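Local coordinates for protein D-threo-3-hydroxyaspartate dehydratase (Delftia, PDB 3WQC) that catalyses the pyridoxal 5'-phosphate-dependent dehydration and deamination of D-threo-3-hydroxyaspartate to oxaloacetate and ammonia, at residues D114-D120 with F139-E144; L176-H182 with C220-G226. The contacts are given in a common frame with arbitrary orientation. Numbering follows the deposited sequence.

Interaction 1 (D114-D120 with F139-E144)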
loop_
_atom_site.group_PDB
_atom_site.type_symbol
_atom_site.label_atom_id
_atom_site.label_comp_id
_atom_site.label_asym_id
_atom_site.label_seq_id
_atom_site.Cartn_x
_atom_site.Cartn_y
_atom_site.Cartn_z
ATOM N N ASP B 114 -1.022 19.677 22.805
ATOM C CA ASP B 114 -1.578 18.966 23.976
ATOM C C ASP B 114 -1.693 17.527 23.570
ATOM O O ASP B 114 -2.792 16.973 23.306
ATOM C CB ASP B 114 -2.927 19.499 24.323
ATOM C CG ASP B 114 -3.357 18.980 25.695
ATOM O OD1 ASP B 114 -2.441 18.832 26.556
ATOM O OD2 ASP B 114 -4.562 18.884 25.995
ATOM N N LEU B 115 -0.535 16.912 23.455
ATOM C CA LEU B 115 -0.410 15.561 22.895
ATOM C C LEU B 115 -0.593 14.542 24.039
ATOM O O LEU B 115 0.124 14.625 25.057
ATOM C CB LEU B 115 1.038 15.425 22.317
ATOM C CG LEU B 115 1.349 14.000 21.817
ATOM C CD1 LEU B 115 0.454 13.627 20.588
ATOM C CD2 LEU B 115 2.843 13.987 21.492
ATOM N N LYS B 116 -1.482 13.597 23.839
ATOM C CA LYS B 116 -1.753 12.510 24.823
ATOM C C LYS B 116 -1.164 11.227 24.295
ATOM O O LYS B 116 -1.235 10.935 23.069
ATOM C CB LYS B 116 -3.274 12.303 24.998
ATOM C CG LYS B 116 -3.950 13.347 25.863
ATOM C CD LYS B 116 -4.055 14.657 25.443
ATOM C CE LYS B 116 -5.153 14.774 24.374
ATOM N NZ LYS B 116 -5.365 16.301 24.520
ATOM N N LEU B 117 -0.562 10.438 25.175
ATOM C CA LEU B 117 0.056 9.134 24.838
ATOM C C LEU B 117 -0.762 8.021 25.499
ATOM O O LEU B 117 -1.536 8.317 26.449
ATOM C CB LEU B 117 1.518 9.081 25.386
ATOM C CG LEU B 117 2.362 10.279 24.971
ATOM C CD1 LEU B 117 3.768 10.156 25.585
ATOM C CD2 LEU B 117 2.486 10.299 23.387
ATOM N N ILE B 118 -0.558 6.775 25.077
ATOM C CA ILE B 118 -1.288 5.659 25.670
ATOM C C ILE B 118 -0.293 4.576 26.021
ATOM O O ILE B 118 0.745 4.382 25.359
ATOM C CB ILE B 118 -2.427 5.133 24.746
ATOM C CG1 ILE B 118 -1.905 4.314 23.566
ATOM C CG2 ILE B 118 -3.330 6.309 24.298
ATOM C CD1 ILE B 118 -3.057 3.643 22.783
ATOM N N VAL B 119 -0.621 3.802 27.067
ATOM C CA VAL B 119 0.187 2.631 27.466
ATOM C C VAL B 119 -0.764 1.508 27.878
ATOM O O VAL B 119 -1.924 1.751 28.259
ATOM C CB VAL B 119 1.199 2.901 28.632
ATOM C CG1 VAL B 119 2.176 3.997 28.212
ATOM C CG2 VAL B 119 0.499 3.254 29.931
ATOM N N ASP B 120 -0.196 0.308 28.001
ATOM C CA ASP B 120 -0.924 -0.866 28.539
ATOM C C ASP B 120 -0.034 -1.773 29.378
ATOM O O ASP B 120 -0.416 -2.945 29.611
ATOM C CB ASP B 120 -1.654 -1.653 27.456
ATOM C CG ASP B 120 -0.745 -2.367 26.523
ATOM O OD1 ASP B 120 0.497 -2.289 26.636
ATOM O OD2 ASP B 120 -1.270 -3.095 25.615
ATOM N N PHE B 139 3.752 14.350 31.418
ATOM C CA PHE B 139 3.013 13.820 30.249
ATOM C C PHE B 139 1.605 13.427 30.604
ATOM O O PHE B 139 1.397 12.869 31.748
ATOM C CB PHE B 139 3.692 12.526 29.726
ATOM C CG PHE B 139 5.027 12.811 29.035
ATOM C CD1 PHE B 139 5.008 13.221 27.668
ATOM C CD2 PHE B 139 6.279 12.642 29.678
ATOM C CE1 PHE B 139 6.242 13.435 26.982
ATOM C CE2 PHE B 139 7.461 12.890 29.029
ATOM C CZ PHE B 139 7.463 13.278 27.677
ATOM N N GLU B 140 0.649 13.578 29.656
ATOM C CA GLU B 140 -0.694 13.053 29.876
ATOM C C GLU B 140 -0.723 11.676 29.225
ATOM O O GLU B 140 -0.388 11.534 27.998
ATOM C CB GLU B 140 -1.740 13.963 29.241
ATOM C CG GLU B 140 -3.132 13.374 29.510
ATOM C CD GLU B 140 -4.255 14.312 29.144
ATOM O OE1 GLU B 140 -5.427 13.784 29.075
ATOM O OE2 GLU B 140 -4.063 15.572 29.012
ATOM N N VAL B 141 -1.158 10.658 29.955
ATOM C CA VAL B 141 -1.116 9.288 29.499
ATOM C C VAL B 141 -2.466 8.670 29.822
ATOM O O VAL B 141 -3.009 8.849 30.928
ATOM C CB VAL B 141 0.009 8.478 30.179
ATOM C CG1 VAL B 141 0.097 7.060 29.608
ATOM C CG2 VAL B 141 1.356 9.196 30.051
ATOM N N TRP B 142 -3.026 7.969 28.815
ATOM C CA TRP B 142 -4.254 7.191 29.015
ATOM C C TRP B 142 -3.901 5.745 29.006
ATOM O O TRP B 142 -2.913 5.320 28.370
ATOM C CB TRP B 142 -5.274 7.458 27.916
ATOM C CG TRP B 142 -5.718 8.905 27.852
ATOM C CD1 TRP B 142 -5.275 10.045 28.537
ATOM C CD2 TRP B 142 -6.728 9.382 26.911
ATOM N NE1 TRP B 142 -5.925 11.168 28.075
ATOM C CE2 TRP B 142 -6.821 10.818 27.076
ATOM C CE3 TRP B 142 -7.506 8.748 25.918
ATOM C CZ2 TRP B 142 -7.696 11.609 26.277
ATOM C CZ3 TRP B 142 -8.372 9.526 25.110
ATOM C CH2 TRP B 142 -8.458 10.941 25.301
ATOM N N ILE B 143 -4.734 4.914 29.654
ATOM C CA ILE B 143 -4.450 3.458 29.717
ATOM C C ILE B 143 -5.341 2.784 28.683
ATOM O O ILE B 143 -6.598 2.967 28.690
ATOM C CB ILE B 143 -4.681 2.882 31.124
ATOM C CG1 ILE B 143 -3.752 3.652 32.132
ATOM C CG2 ILE B 143 -4.457 1.353 31.073
ATOM C CD1 ILE B 143 -4.047 3.267 33.598
ATOM N N GLU B 144 -4.743 2.020 27.793
ATOM C CA GLU B 144 -5.535 1.284 26.788
ATOM C C GLU B 144 -6.161 -0.001 27.364
ATOM O O GLU B 144 -5.441 -0.747 28.066
ATOM C CB GLU B 144 -4.658 0.952 25.555
ATOM C CG GLU B 144 -5.503 0.352 24.387
ATOM C CD GLU B 144 -4.790 0.254 23.072
ATOM O OE1 GLU B 144 -5.543 0.080 22.071
ATOM O OE2 GLU B 144 -3.531 0.295 23.051
HETATM O O HOH W 1 1.541 13.246 26.923
#
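Four backbone hydrogen bonds join these two parallel strands: Leu117 N to Glu140 O (3.0 Å), Trp142 N to Leu117 O (2.8 Å), Val119 N to Trp142 O (3.0 Å) and Glu144 N to Val119 O (2.9 Å). Leu117 and Val119 thus each bond to two residues of 140-144, as parallel pairing demands. Short CA-H...O contacts, such as Ile118 CA to Trp142 O at 3.2 Å, fill in between. At the start of the pair a water donates to both Leu115 O (2.7 Å) and Glu140 O (2.8 Å). Among the side chains, Glu140 OE1 accepts the indole proton of Trp142 NE1 (2.8 Å). Lys116 NZ bonds to Asp114 O (2.9 Å), forms a salt bridge with Asp114 OD2 (3.1 Å) and has a further one with Asp90. Lysine suits this buried place because its amine meets carboxylates while its CB lies over one face of the Trp142 ring.

With helix 122-135 between them, the strands form a beta-alpha-beta unit of the TIM barrel found in the alanine racemase N-terminal domain. Lys116, Ile118, Glu140 and Trp142 face the barrel interior, where Ile118 and Trp142 also meet Leu92 and Leu180. The other face is aliphatic, as helix packing favours: Val119 CG2 touches Val141 CG1 (3.8 Å), and Val119 rests on Ala124 and Ile128. Phe139, just before its strand, packs CD1 on Leu117 CD1 (3.9 Å) and reaches Phe131. At the C-terminal ends, Glu144 OE2 approaches Ile118 CD1 (3.4 Å), and its side chain comes within about 5 Å of the cofactor.

Interaction 2 (L176-H182 with C220-G226). With PLP (pyridoxal-5'-phosphate), chain J.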
loop_
_atom_site.group_PDB
_atom_site.type_symbol
_atom_site.label_atom_id
_atom_site.label_comp_id
_atom_site.label_asym_id
_atom_site.label_seq_id
_atom_site.Cartn_x
_atom_site.Cartn_y
_atom_site.Cartn_z
ATOM N N LEU B 176 -2.544 11.026 34.671
ATOM C CA LEU B 176 -3.316 9.875 34.211
ATOM C C LEU B 176 -4.652 10.461 33.730
ATOM O O LEU B 176 -5.517 10.946 34.506
ATOM C CB LEU B 176 -3.539 8.932 35.396
ATOM C CG LEU B 176 -4.423 7.754 35.106
ATOM C CD1 LEU B 176 -4.144 6.924 33.960
ATOM C CD2 LEU B 176 -4.643 6.815 36.329
ATOM N N GLY B 177 -4.838 10.531 32.416
ATOM C CA GLY B 177 -5.870 11.359 31.847
ATOM C C GLY B 177 -7.129 10.613 31.474
ATOM O O GLY B 177 -8.174 11.238 31.156
ATOM N N GLY B 178 -7.098 9.263 31.455
ATOM C CA GLY B 178 -8.271 8.566 30.966
ATOM C C GLY B 178 -7.941 7.136 30.613
ATOM O O GLY B 178 -6.815 6.653 30.778
ATOM N N VAL B 179 -8.980 6.456 30.069
ATOM C CA VAL B 179 -8.860 5.116 29.499
ATOM C C VAL B 179 -9.444 5.152 28.099
ATOM O O VAL B 179 -10.346 5.968 27.786
ATOM C CB VAL B 179 -9.620 4.018 30.307
ATOM C CG1 VAL B 179 -8.827 3.755 31.595
ATOM C CG2 VAL B 179 -11.074 4.433 30.670
ATOM N N LEU B 180 -8.966 4.261 27.211
ATOM C CA LEU B 180 -9.555 4.190 25.894
ATOM C C LEU B 180 -9.611 2.720 25.468
ATOM O O LEU B 180 -8.764 1.901 25.922
ATOM C CB LEU B 180 -8.780 5.009 24.818
ATOM C CG LEU B 180 -7.433 4.432 24.340
ATOM C CD1 LEU B 180 -7.028 5.119 23.003
ATOM C CD2 LEU B 180 -6.281 4.598 25.369
ATOM N N THR B 181 -10.515 2.405 24.526
ATOM C CA THR B 181 -10.573 1.070 23.985
ATOM C C THR B 181 -10.978 1.204 22.515
ATOM O O THR B 181 -11.659 2.215 22.163
ATOM C CB THR B 181 -11.588 0.141 24.740
ATOM O OG1 THR B 181 -11.338 -1.201 24.266
ATOM C CG2 THR B 181 -13.005 0.539 24.491
ATOM N N HIS B 182 -10.586 0.218 21.689
ATOM C CA HIS B 182 -11.032 0.155 20.315
ATOM C C HIS B 182 -11.530 -1.197 20.051
ATOM O O HIS B 182 -10.723 -2.207 20.055
ATOM C CB HIS B 182 -9.788 0.436 19.440
ATOM C CG HIS B 182 -9.971 0.202 17.964
ATOM N ND1 HIS B 182 -10.908 0.879 17.149
ATOM C CD2 HIS B 182 -9.286 -0.694 17.109
ATOM C CE1 HIS B 182 -10.715 0.426 15.835
ATOM N NE2 HIS B 182 -9.804 -0.516 15.828
ATOM N N CYS B 220 -9.454 9.556 36.455
ATOM C CA CYS B 220 -9.707 8.936 35.120
ATOM C C CYS B 220 -10.793 9.753 34.442
ATOM O O CYS B 220 -11.875 9.232 34.240
ATOM C CB CYS B 220 -10.039 7.435 35.250
ATOM S SG CYS B 220 -10.018 6.661 33.597
ATOM N N PRO B 221 -10.467 11.033 34.034
ATOM C CA PRO B 221 -11.623 11.865 33.614
ATOM C C PRO B 221 -12.170 11.495 32.223
ATOM O O PRO B 221 -13.331 11.827 31.933
ATOM C CB PRO B 221 -11.065 13.271 33.692
ATOM C CG PRO B 221 -9.574 13.101 33.647
ATOM C CD PRO B 221 -9.241 11.811 34.321
ATOM N N VAL B 222 -11.330 10.974 31.327
ATOM C CA VAL B 222 -11.816 10.668 29.981
ATOM C C VAL B 222 -12.051 9.170 29.847
ATOM O O VAL B 222 -11.258 8.309 30.304
ATOM C CB VAL B 222 -10.773 11.087 28.898
ATOM C CG1 VAL B 222 -11.132 10.457 27.514
ATOM C CG2 VAL B 222 -10.650 12.600 28.895
ATOM N N VAL B 223 -13.163 8.831 29.208
ATOM C CA VAL B 223 -13.490 7.436 28.805
ATOM C C VAL B 223 -13.691 7.552 27.316
ATOM O O VAL B 223 -14.683 8.154 26.860
ATOM C CB VAL B 223 -14.681 6.834 29.521
ATOM C CG1 VAL B 223 -15.050 5.449 29.011
ATOM C CG2 VAL B 223 -14.397 6.845 31.015
ATOM N N SER B 224 -12.849 6.906 26.480
ATOM C CA SER B 224 -12.857 7.069 24.991
ATOM C C SER B 224 -13.058 5.707 24.402
ATOM O O SER B 224 -12.241 4.757 24.657
ATOM C CB SER B 224 -11.498 7.679 24.655
ATOM O OG SER B 224 -11.406 7.855 23.242
ATOM N N VAL B 225 -14.061 5.550 23.538
ATOM C CA VAL B 225 -14.298 4.256 22.842
ATOM C C VAL B 225 -14.322 4.478 21.356
ATOM O O VAL B 225 -14.493 5.625 20.929
ATOM C CB VAL B 225 -15.643 3.560 23.281
ATOM C CG1 VAL B 225 -15.662 3.433 24.828
ATOM C CG2 VAL B 225 -16.863 4.405 22.824
ATOM N N GLY B 226 -14.255 3.406 20.584
ATOM C CA GLY B 226 -14.813 3.499 19.214
ATOM C C GLY B 226 -14.123 2.714 18.148
ATOM O O GLY B 226 -12.921 2.558 18.150
HETATM N N1 PLP J . -9.314 4.011 17.548
HETATM C C2 PLP J . -8.141 3.392 17.307
HETATM C C2A PLP J . -7.174 3.104 18.432
HETATM C C3 PLP J . -7.817 3.022 15.950
HETATM O O3 PLP J . -6.653 2.437 15.712
HETATM C C4 PLP J . -8.782 3.312 14.921
HETATM C C4A PLP J . -8.453 2.987 13.572
HETATM C C5 PLP J . -9.997 3.972 15.273
HETATM C C6 PLP J . -10.254 4.239 16.626
HETATM C C5A PLP J . -11.042 4.293 14.233
HETATM O O4P PLP J . -11.634 3.007 13.731
HETATM P P PLP J . -12.458 3.077 12.360
HETATM O O1P PLP J . -13.364 4.236 12.555
HETATM O O2P PLP J . -13.183 1.777 12.340
HETATM O O3P PLP J . -11.533 3.324 11.239
#
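His182, chi1 t, turns the edge of its imidazole to Gly226 so that ND1 donates to Gly226 O (2.8 Å); one ring face then lies against PLP C4. Behind it, backbone hydrogen bonds of the parallel pair run from Gly177 O to Thr181 N, including Val179 N to Val222 O (2.9 Å); Gly226 N to Thr181 O (3.3 Å) is weak. Gly178 and Gly226 adopt backbone angles that would jam a beta carbon, and at Gly178 one would also strike Val222 O. Val179, in the m rotamer, lays both methyls against Cys220 SG (CG1 3.7 Å, CG2 3.8 Å), and CG2 also reaches Val223 CG2 (4.1 Å). Thr181 serves two surroundings: OG1 bonds to Ile145 O, while CG2 meets Val225 CG1 (3.9 Å). Leu180, chi1 p, leads its end away from small Ser224, whose hydroxyl bonds to Glu242 and Arg244. The pair belongs to the cofactor-binding TIM barrel: helix 192-215 covers Val179, Thr181 and Val223, strand 140-146 flanks 175-180, and strand 242-243 flanks 222-225.

Interaction 1 closes along the chain before interaction 2 opens, and their centres lie about 9 Å apart in the same parallel barrel sheet. Strands 140-146 and 175-180 are neighbours, so the order across the sheet is 114-119, 140-146, 175-180, 222-225. Probable hydrogen bonds from Gly177 N to Val141 O and from Ile143 N to Gly178 O, both 2.9 Å, seam the two pairs together, while inside the barrel Trp142 CH2 of interaction 1 packs on Val222 CG1 of interaction 2 (3.5 Å). All four strands direct their C-terminal ends to the cofactor side: interaction 2 supplies His182 and Gly226 to the PLP pocket, and interaction 1 brings Glu144 close by.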